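Local structure of beta-N-acetylhexosaminidase (Microbacterium sp. HJ5, 7BWG) at residues 20-25 with 115-120; 399-404 with 465-470. The protein probably hydrolyses terminal non-reducing N-acetyl-D-hexosamine residues in N-acetyl-beta-D-hexosaminides, as a member of glycoside hydrolase family 20. All coordinates share one frame; numbering follows the deposited sequence.

Contact 1 of 2, residues 20-25 with 115-120; sequences PAVVPA and LGQLLA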
ATOM      1  N   PRO A  20     -23.851 -37.623   5.450  1.00 30.69           N
ATOM      2  CA  PRO A  20     -23.913 -36.348   6.178  1.00 28.81           C
ATOM      3  C   PRO A  20     -23.812 -35.157   5.237  1.00 29.13           C
ATOM      4  O   PRO A  20     -22.895 -35.063   4.418  1.00 29.74           O
ATOM      5  CB  PRO A  20     -22.710 -36.426   7.127  1.00 24.28           C
ATOM      6  CG  PRO A  20     -22.359 -37.880   7.202  1.00 21.77           C
ATOM      7  CD  PRO A  20     -22.693 -38.436   5.856  1.00 25.02           C
ATOM      8  N   ALA A  21     -24.765 -34.236   5.370  1.00 31.96           N
ATOM      9  CA  ALA A  21     -24.863 -33.095   4.469  1.00 32.30           C
ATOM     10  C   ALA A  21     -23.866 -32.010   4.857  1.00 30.64           C
ATOM     11  O   ALA A  21     -23.786 -31.616   6.025  1.00 26.75           O
ATOM     12  CB  ALA A  21     -26.284 -32.534   4.480  1.00 30.06           C
ATOM     13  N   VAL A  22     -23.116 -31.523   3.870  1.00 28.39           N
ATOM     14  CA  VAL A  22     -22.146 -30.447   4.058  1.00 26.15           C
ATOM     15  C   VAL A  22     -22.064 -29.645   2.765  1.00 24.11           C
ATOM     16  O   VAL A  22     -21.932 -30.218   1.679  1.00 22.53           O
ATOM     17  CB  VAL A  22     -20.755 -30.984   4.457  1.00 23.33           C
ATOM     18  CG1 VAL A  22     -20.703 -31.294   5.945  1.00 20.93           C
ATOM     19  CG2 VAL A  22     -20.417 -32.223   3.647  1.00 25.13           C
ATOM     20  N   VAL A  23     -22.147 -28.322   2.879  1.00 22.39           N
ATOM     21  CA  VAL A  23     -22.102 -27.432   1.719  1.00 18.02           C
ATOM     22  C   VAL A  23     -20.990 -26.407   1.920  1.00 18.29           C
ATOM     23  O   VAL A  23     -20.939 -25.758   2.975  1.00 22.34           O
ATOM     24  CB  VAL A  23     -23.456 -26.739   1.494  1.00 17.61           C
ATOM     25  CG1 VAL A  23     -23.429 -25.905   0.221  1.00 21.97           C
ATOM     26  CG2 VAL A  23     -24.575 -27.763   1.434  1.00 19.84           C
ATOM     27  N   PRO A  24     -20.088 -26.204   0.943  1.00 17.69           N
ATOM     28  CA  PRO A  24     -20.031 -26.827  -0.386  1.00 20.20           C
ATOM     29  C   PRO A  24     -19.684 -28.310  -0.340  1.00 21.14           C
ATOM     30  O   PRO A  24     -18.992 -28.747   0.580  1.00 23.39           O
ATOM     31  CB  PRO A  24     -18.918 -26.043  -1.100  1.00 19.69           C
ATOM     32  CG  PRO A  24     -18.685 -24.825  -0.268  1.00 16.29           C
ATOM     33  CD  PRO A  24     -19.004 -25.226   1.129  1.00 20.54           C
ATOM     34  N   ALA A  25     -20.168 -29.062  -1.320  1.00 20.22           N
ATOM     35  CA  ALA A  25     -19.905 -30.491  -1.393  1.00 22.28           C
ATOM     36  C   ALA A  25     -18.404 -30.742  -1.456  1.00 21.48           C
ATOM     37  O   ALA A  25     -17.743 -30.268  -2.393  1.00 19.50           O
ATOM     38  CB  ALA A  25     -20.594 -31.102  -2.610  1.00 22.81           C
ATOM     39  N   LEU A 115     -16.835 -28.899  10.060  1.00 17.42           N
ATOM     40  CA  LEU A 115     -17.239 -29.485  11.335  1.00 17.49           C
ATOM     41  C   LEU A 115     -18.580 -28.924  11.792  1.00 20.76           C
ATOM     42  O   LEU A 115     -19.446 -29.673  12.259  1.00 25.38           O
ATOM     43  CB  LEU A 115     -16.156 -29.236  12.387  1.00 22.40           C
ATOM     44  CG  LEU A 115     -16.055 -30.146  13.619  1.00 20.70           C
ATOM     45  CD1 LEU A 115     -17.227 -29.968  14.581  1.00 21.81           C
ATOM     46  CD2 LEU A 115     -15.926 -31.600  13.198  1.00 21.97           C
ATOM     47  N   GLY A 116     -18.770 -27.609  11.662  1.00 19.78           N
ATOM     48  CA  GLY A 116     -20.034 -27.013  12.062  1.00 19.16           C
ATOM     49  C   GLY A 116     -21.213 -27.569  11.289  1.00 19.15           C
ATOM     50  O   GLY A 116     -22.257 -27.881  11.867  1.00 19.73           O
ATOM     51  N   GLN A 117     -21.062 -27.706   9.969  1.00 19.62           N
ATOM     52  CA  GLN A 117     -22.124 -28.300   9.164  1.00 22.37           C
ATOM     53  C   GLN A 117     -22.322 -29.769   9.512  1.00 22.55           C
ATOM     54  O   GLN A 117     -23.450 -30.273   9.493  1.00 20.08           O
ATOM     55  CB  GLN A 117     -21.803 -28.142   7.679  1.00 19.02           C
ATOM     56  CG  GLN A 117     -21.489 -26.718   7.262  1.00 21.23           C
ATOM     57  CD  GLN A 117     -21.111 -26.614   5.802  1.00 18.83           C
ATOM     58  OE1 GLN A 117     -20.955 -27.624   5.116  1.00 18.69           O
ATOM     59  NE2 GLN A 117     -20.964 -25.388   5.313  1.00 18.23           N
ATOM     60  N   LEU A 118     -21.233 -30.470   9.833  1.00 19.42           N
ATOM     61  CA  LEU A 118     -21.333 -31.884  10.164  1.00 19.32           C
ATOM     62  C   LEU A 118     -22.049 -32.105  11.489  1.00 24.58           C
ATOM     63  O   LEU A 118     -22.750 -33.110  11.650  1.00 26.10           O
ATOM     64  CB  LEU A 118     -19.939 -32.508  10.203  1.00 20.69           C
ATOM     65  CG  LEU A 118     -19.531 -33.259   8.937  1.00 22.32           C
ATOM     66  CD1 LEU A 118     -18.048 -33.573   8.944  1.00 29.53           C
ATOM     67  CD2 LEU A 118     -20.340 -34.529   8.817  1.00 22.74           C
ATOM     68  N   LEU A 119     -21.895 -31.179  12.434  1.00 23.74           N
ATOM     69  CA  LEU A 119     -22.470 -31.327  13.767  1.00 24.47           C
ATOM     70  C   LEU A 119     -23.969 -31.578  13.696  1.00 27.36           C
ATOM     71  O   LEU A 119     -24.721 -30.777  13.132  1.00 30.82           O
ATOM     72  CB  LEU A 119     -22.181 -30.076  14.596  1.00 25.62           C
ATOM     73  CG  LEU A 119     -20.876 -30.071  15.394  1.00 29.90           C
ATOM     74  CD1 LEU A 119     -20.465 -28.648  15.742  1.00 24.90           C
ATOM     75  CD2 LEU A 119     -21.017 -30.915  16.652  1.00 30.99           C
ATOM     76  N   ALA A 120     -24.397 -32.700  14.267  1.00 30.50           N
ATOM     77  CA  ALA A 120     -25.798 -33.084  14.312  1.00 32.44           C
ATOM     78  C   ALA A 120     -26.163 -33.482  15.736  1.00 34.34           C
ATOM     79  O   ALA A 120     -25.304 -33.603  16.614  1.00 37.52           O
ATOM     80  CB  ALA A 120     -26.098 -34.232  13.339  1.00 26.28           C
TER
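In the N-terminal alpha/beta domain that precedes the catalytic barrel of family 20 enzymes, residues 20-25 run as an extended loop past the last turn of helix 105-118. Backbone approach is closest at Val-22 and Gln-117, whose CA atoms lie 5.5 Å apart.

The polar part is a two-point grip by one side-chain amide on one residue's backbone. Gln-117 has CG beside its own backbone N and anti to the carbonyl carbon (chi1 -53°), and from there the chain runs extended, carrying the carboxamide to Val-23. NE2 of Gln-117 donates to Val-23 O at a modelled 2.4 Å, within the carbonyl plane and near the amide's own plane. In return OE1 of Gln-117 accepts a weak bond from Val-23 N, bent to 130° at the hydrogen. Using both ends of the amide is consistent with the modelled way round, though its exact placement stays uncertain at this resolution.

The apolar part lies toward the N-terminal end of 20-25. Val-22 crosses Gln-117 and Leu-118 obliquely, its CG1 3.8 Å from Leu-118 CG, and Leu-118 also rests on Val-131 and Ile-133 of strand 126-135. Ala-21 and Val-23 also touch Arg-494, so the loop has neighbours in both helix 105-118 and helix 488-497.

Farthest upstream, the Pro-20 ring meets the tip of Leu-118, CB to CD2 at 3.5 Å.

Contact 2 of 2, residues 399-404 with 465-470; sequences IYLDMK and FPRIAA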
ATOM      1  N   ILE A 399     -25.826 -16.094 -10.628  1.00 29.95           N
ATOM      2  CA  ILE A 399     -25.212 -15.869  -9.325  1.00 22.47           C
ATOM      3  C   ILE A 399     -25.464 -14.474  -8.774  1.00 21.88           C
ATOM      4  O   ILE A 399     -25.046 -14.187  -7.641  1.00 23.17           O
ATOM      5  CB  ILE A 399     -23.703 -16.176  -9.374  1.00 19.89           C
ATOM      6  CG1 ILE A 399     -23.265 -16.795  -8.048  1.00 22.86           C
ATOM      7  CG2 ILE A 399     -22.908 -14.932  -9.723  1.00 22.94           C
ATOM      8  CD1 ILE A 399     -23.968 -18.109  -7.774  1.00 25.00           C
ATOM      9  N   TYR A 400     -26.149 -13.602  -9.514  1.00 25.13           N
ATOM     10  CA  TYR A 400     -26.471 -12.274  -8.999  1.00 24.38           C
ATOM     11  C   TYR A 400     -27.443 -12.404  -7.832  1.00 27.29           C
ATOM     12  O   TYR A 400     -28.635 -12.665  -8.028  1.00 25.89           O
ATOM     13  CB  TYR A 400     -27.052 -11.395 -10.101  1.00 24.84           C
ATOM     14  CG  TYR A 400     -26.025 -10.509 -10.766  1.00 23.04           C
ATOM     15  CD1 TYR A 400     -24.669 -10.744 -10.594  1.00 26.73           C
ATOM     16  CD2 TYR A 400     -26.407  -9.437 -11.560  1.00 25.07           C
ATOM     17  CE1 TYR A 400     -23.723  -9.941 -11.199  1.00 28.28           C
ATOM     18  CE2 TYR A 400     -25.463  -8.627 -12.165  1.00 24.88           C
ATOM     19  CZ  TYR A 400     -24.125  -8.884 -11.980  1.00 26.24           C
ATOM     20  OH  TYR A 400     -23.183  -8.081 -12.579  1.00 28.00           O
ATOM     21  N   LEU A 401     -26.934 -12.220  -6.613  1.00 26.23           N
ATOM     22  CA  LEU A 401     -27.727 -12.410  -5.407  1.00 27.26           C
ATOM     23  C   LEU A 401     -28.736 -11.295  -5.169  1.00 26.21           C
ATOM     24  O   LEU A 401     -29.640 -11.469  -4.345  1.00 28.83           O
ATOM     25  CB  LEU A 401     -26.803 -12.542  -4.195  1.00 25.11           C
ATOM     26  CG  LEU A 401     -25.813 -13.705  -4.282  1.00 24.68           C
ATOM     27  CD1 LEU A 401     -24.873 -13.719  -3.086  1.00 25.44           C
ATOM     28  CD2 LEU A 401     -26.553 -15.028  -4.409  1.00 22.76           C
ATOM     29  N   ASP A 402     -28.607 -10.164  -5.861  1.00 26.16           N
ATOM     30  CA  ASP A 402     -29.596  -9.098  -5.775  1.00 25.19           C
ATOM     31  C   ASP A 402     -30.785  -9.322  -6.697  1.00 27.55           C
ATOM     32  O   ASP A 402     -31.679  -8.471  -6.745  1.00 31.07           O
ATOM     33  CB  ASP A 402     -28.949  -7.751  -6.102  1.00 27.78           C
ATOM     34  CG  ASP A 402     -28.566  -7.630  -7.562  1.00 34.21           C
ATOM     35  OD1 ASP A 402     -27.793  -8.483  -8.043  1.00 30.96           O
ATOM     36  OD2 ASP A 402     -29.041  -6.686  -8.229  1.00 36.19           O
ATOM     37  N   MET A 403     -30.817 -10.432  -7.431  1.00 28.96           N
ATOM     38  CA  MET A 403     -31.916 -10.709  -8.342  1.00 24.82           C
ATOM     39  C   MET A 403     -33.096 -11.305  -7.585  1.00 22.14           C
ATOM     40  O   MET A 403     -32.924 -12.180  -6.731  1.00 21.98           O
ATOM     41  CB  MET A 403     -31.466 -11.659  -9.452  1.00 24.28           C
ATOM     42  CG  MET A 403     -32.187 -11.453 -10.773  1.00 25.78           C
ATOM     43  SD  MET A 403     -31.818  -9.853 -11.518  1.00 22.53           S
ATOM     44  CE  MET A 403     -30.091 -10.058 -11.943  1.00 23.08           C
ATOM     45  N   LYS A 404     -34.297 -10.825  -7.912  1.00 26.50           N
ATOM     46  CA  LYS A 404     -35.515 -11.235  -7.221  1.00 23.38           C
ATOM     47  C   LYS A 404     -35.659 -12.753  -7.201  1.00 23.74           C
ATOM     48  O   LYS A 404     -35.215 -13.455  -8.116  1.00 22.09           O
ATOM     49  CB  LYS A 404     -36.740 -10.624  -7.906  1.00 22.98           C
ATOM     50  CG  LYS A 404     -37.286  -9.367  -7.257  1.00 27.04           C
ATOM     51  CD  LYS A 404     -38.371  -8.749  -8.133  1.00 34.83           C
ATOM     52  CE  LYS A 404     -39.225  -7.761  -7.356  1.00 37.34           C
ATOM     53  NZ  LYS A 404     -40.017  -8.436  -6.289  1.00 41.06           N
ATOM     54  N   PHE A 465     -28.279 -15.355   0.714  1.00 29.57           N
ATOM     55  CA  PHE A 465     -28.192 -16.774   1.031  1.00 31.78           C
ATOM     56  C   PHE A 465     -29.163 -17.592   0.178  1.00 27.69           C
ATOM     57  O   PHE A 465     -29.501 -17.161  -0.934  1.00 30.37           O
ATOM     58  CB  PHE A 465     -28.377 -16.977   2.535  1.00 30.83           C
ATOM     59  CG  PHE A 465     -27.080 -17.107   3.269  1.00 27.77           C
ATOM     60  CD1 PHE A 465     -26.458 -18.338   3.380  1.00 23.97           C
ATOM     61  CD2 PHE A 465     -26.456 -15.996   3.805  1.00 30.57           C
ATOM     62  CE1 PHE A 465     -25.252 -18.464   4.037  1.00 28.23           C
ATOM     63  CE2 PHE A 465     -25.250 -16.115   4.464  1.00 34.04           C
ATOM     64  CZ  PHE A 465     -24.645 -17.350   4.577  1.00 30.41           C
ATOM     65  N   PRO A 466     -29.684 -18.732   0.658  1.00 25.98           N
ATOM     66  CA  PRO A 466     -29.750 -19.916  -0.205  1.00 25.17           C
ATOM     67  C   PRO A 466     -28.769 -19.912  -1.370  1.00 24.27           C
ATOM     68  O   PRO A 466     -27.853 -20.740  -1.416  1.00 25.92           O
ATOM     69  CB  PRO A 466     -31.202 -19.891  -0.681  1.00 25.37           C
ATOM     70  CG  PRO A 466     -31.942 -19.401   0.545  1.00 30.02           C
ATOM     71  CD  PRO A 466     -30.936 -18.647   1.428  1.00 26.72           C
ATOM     72  N   ARG A 467     -28.942 -18.979  -2.306  1.00 24.33           N
ATOM     73  CA  ARG A 467     -28.230 -19.019  -3.576  1.00 22.25           C
ATOM     74  C   ARG A 467     -26.757 -18.632  -3.479  1.00 23.68           C
ATOM     75  O   ARG A 467     -26.035 -18.800  -4.467  1.00 25.30           O
ATOM     76  CB  ARG A 467     -28.945 -18.113  -4.584  1.00 23.08           C
ATOM     77  CG  ARG A 467     -30.450 -18.094  -4.385  1.00 26.07           C
ATOM     78  CD  ARG A 467     -31.112 -16.994  -5.185  1.00 22.78           C
ATOM     79  NE  ARG A 467     -30.961 -15.696  -4.538  1.00 23.52           N
ATOM     80  CZ  ARG A 467     -31.529 -14.577  -4.975  1.00 24.53           C
ATOM     81  NH1 ARG A 467     -32.293 -14.602  -6.059  1.00 23.55           N
ATOM     82  NH2 ARG A 467     -31.335 -13.438  -4.327  1.00 28.54           N
ATOM     83  N   ILE A 468     -26.277 -18.133  -2.335  1.00 25.07           N
ATOM     84  CA  ILE A 468     -24.832 -17.977  -2.191  1.00 21.88           C
ATOM     85  C   ILE A 468     -24.164 -19.328  -1.980  1.00 22.27           C
ATOM     86  O   ILE A 468     -22.967 -19.477  -2.253  1.00 22.81           O
ATOM     87  CB  ILE A 468     -24.471 -17.007  -1.046  1.00 20.81           C
ATOM     88  CG1 ILE A 468     -23.006 -16.565  -1.155  1.00 17.25           C
ATOM     89  CG2 ILE A 468     -24.745 -17.634   0.309  1.00 23.31           C
ATOM     90  CD1 ILE A 468     -22.689 -15.287  -0.407  1.00 21.60           C
ATOM     91  N   ALA A 469     -24.913 -20.325  -1.501  1.00 22.44           N
ATOM     92  CA  ALA A 469     -24.379 -21.680  -1.443  1.00 24.09           C
ATOM     93  C   ALA A 469     -24.116 -22.216  -2.843  1.00 22.58           C
ATOM     94  O   ALA A 469     -23.134 -22.934  -3.068  1.00 22.24           O
ATOM     95  CB  ALA A 469     -25.341 -22.592  -0.684  1.00 23.08           C
ATOM     96  N   ALA A 470     -24.983 -21.871  -3.800  1.00 19.06           N
ATOM     97  CA  ALA A 470     -24.725 -22.229  -5.190  1.00 19.61           C
ATOM     98  C   ALA A 470     -23.475 -21.536  -5.716  1.00 20.84           C
ATOM     99  O   ALA A 470     -22.835 -22.036  -6.647  1.00 21.88           O
ATOM    100  CB  ALA A 470     -25.935 -21.881  -6.057  1.00 22.94           C
TER
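Arg-467 of segment 465-470 reaches across to the type I turn Tyr-400 to Met-403 and takes hold of its backbone. Its chain bends at chi3 (-79°), which brings the guanidinium to the carbonyl of Met-403. NH1 donates to Met-403 O at 2.6 Å and 160°, with the oxygen at the guanidinium edge, though NH1 stands 27° above the carbonyl plane. NH2 adds a weak bond to the same oxygen and has Met-463 O as a further acceptor; Tyr-405 makes a cation-pi contact with this group.

The tight apolar part centres on Leu-401. Its CD1 meets CD1 of Ile-468 at 3.8 Å, the two side chains crossing near a right angle, while CD2 lies 3.7 Å from Ile-468 N, against the backbone there. Looser contact follows at Ile-399, whose CD1 is 4.0 Å from Arg-467 O. Lys-404, partly exposed, marks the margin: its CB points away from segment 465-470 and its NZ bonds to Asp-410 O.

Within the catalytic domain, a TIM barrel in this family, strand 442-449 backs Ile-399 and Leu-401, Tyr-161 of helix 155-166 touches Leu-401 and Ile-468, and helix 422-426 packs on Arg-467.

Overall arrangement
From the N terminus, the chain enters contact 1 at once: residues 20-25 are joined by 115-120 after 89 intervening residues, closing a loop that holds much of the N-terminal domain's mixed sheet. The chain then leaves through strand 126-135 and builds most of the catalytic domain before contact 2 opens at 399-404 and closes at 465-470, a shorter loop that includes strand 442-449. The loops are therefore in series, neither nested nor crossed. Their centres lie about 20 Å apart, yet they touch: Val-23 CG1 packs on Ala-469 CB at 3.9 Å. Helix 467-475 thus meets the N-terminal segment and the 399-404 turn, linking the two domains.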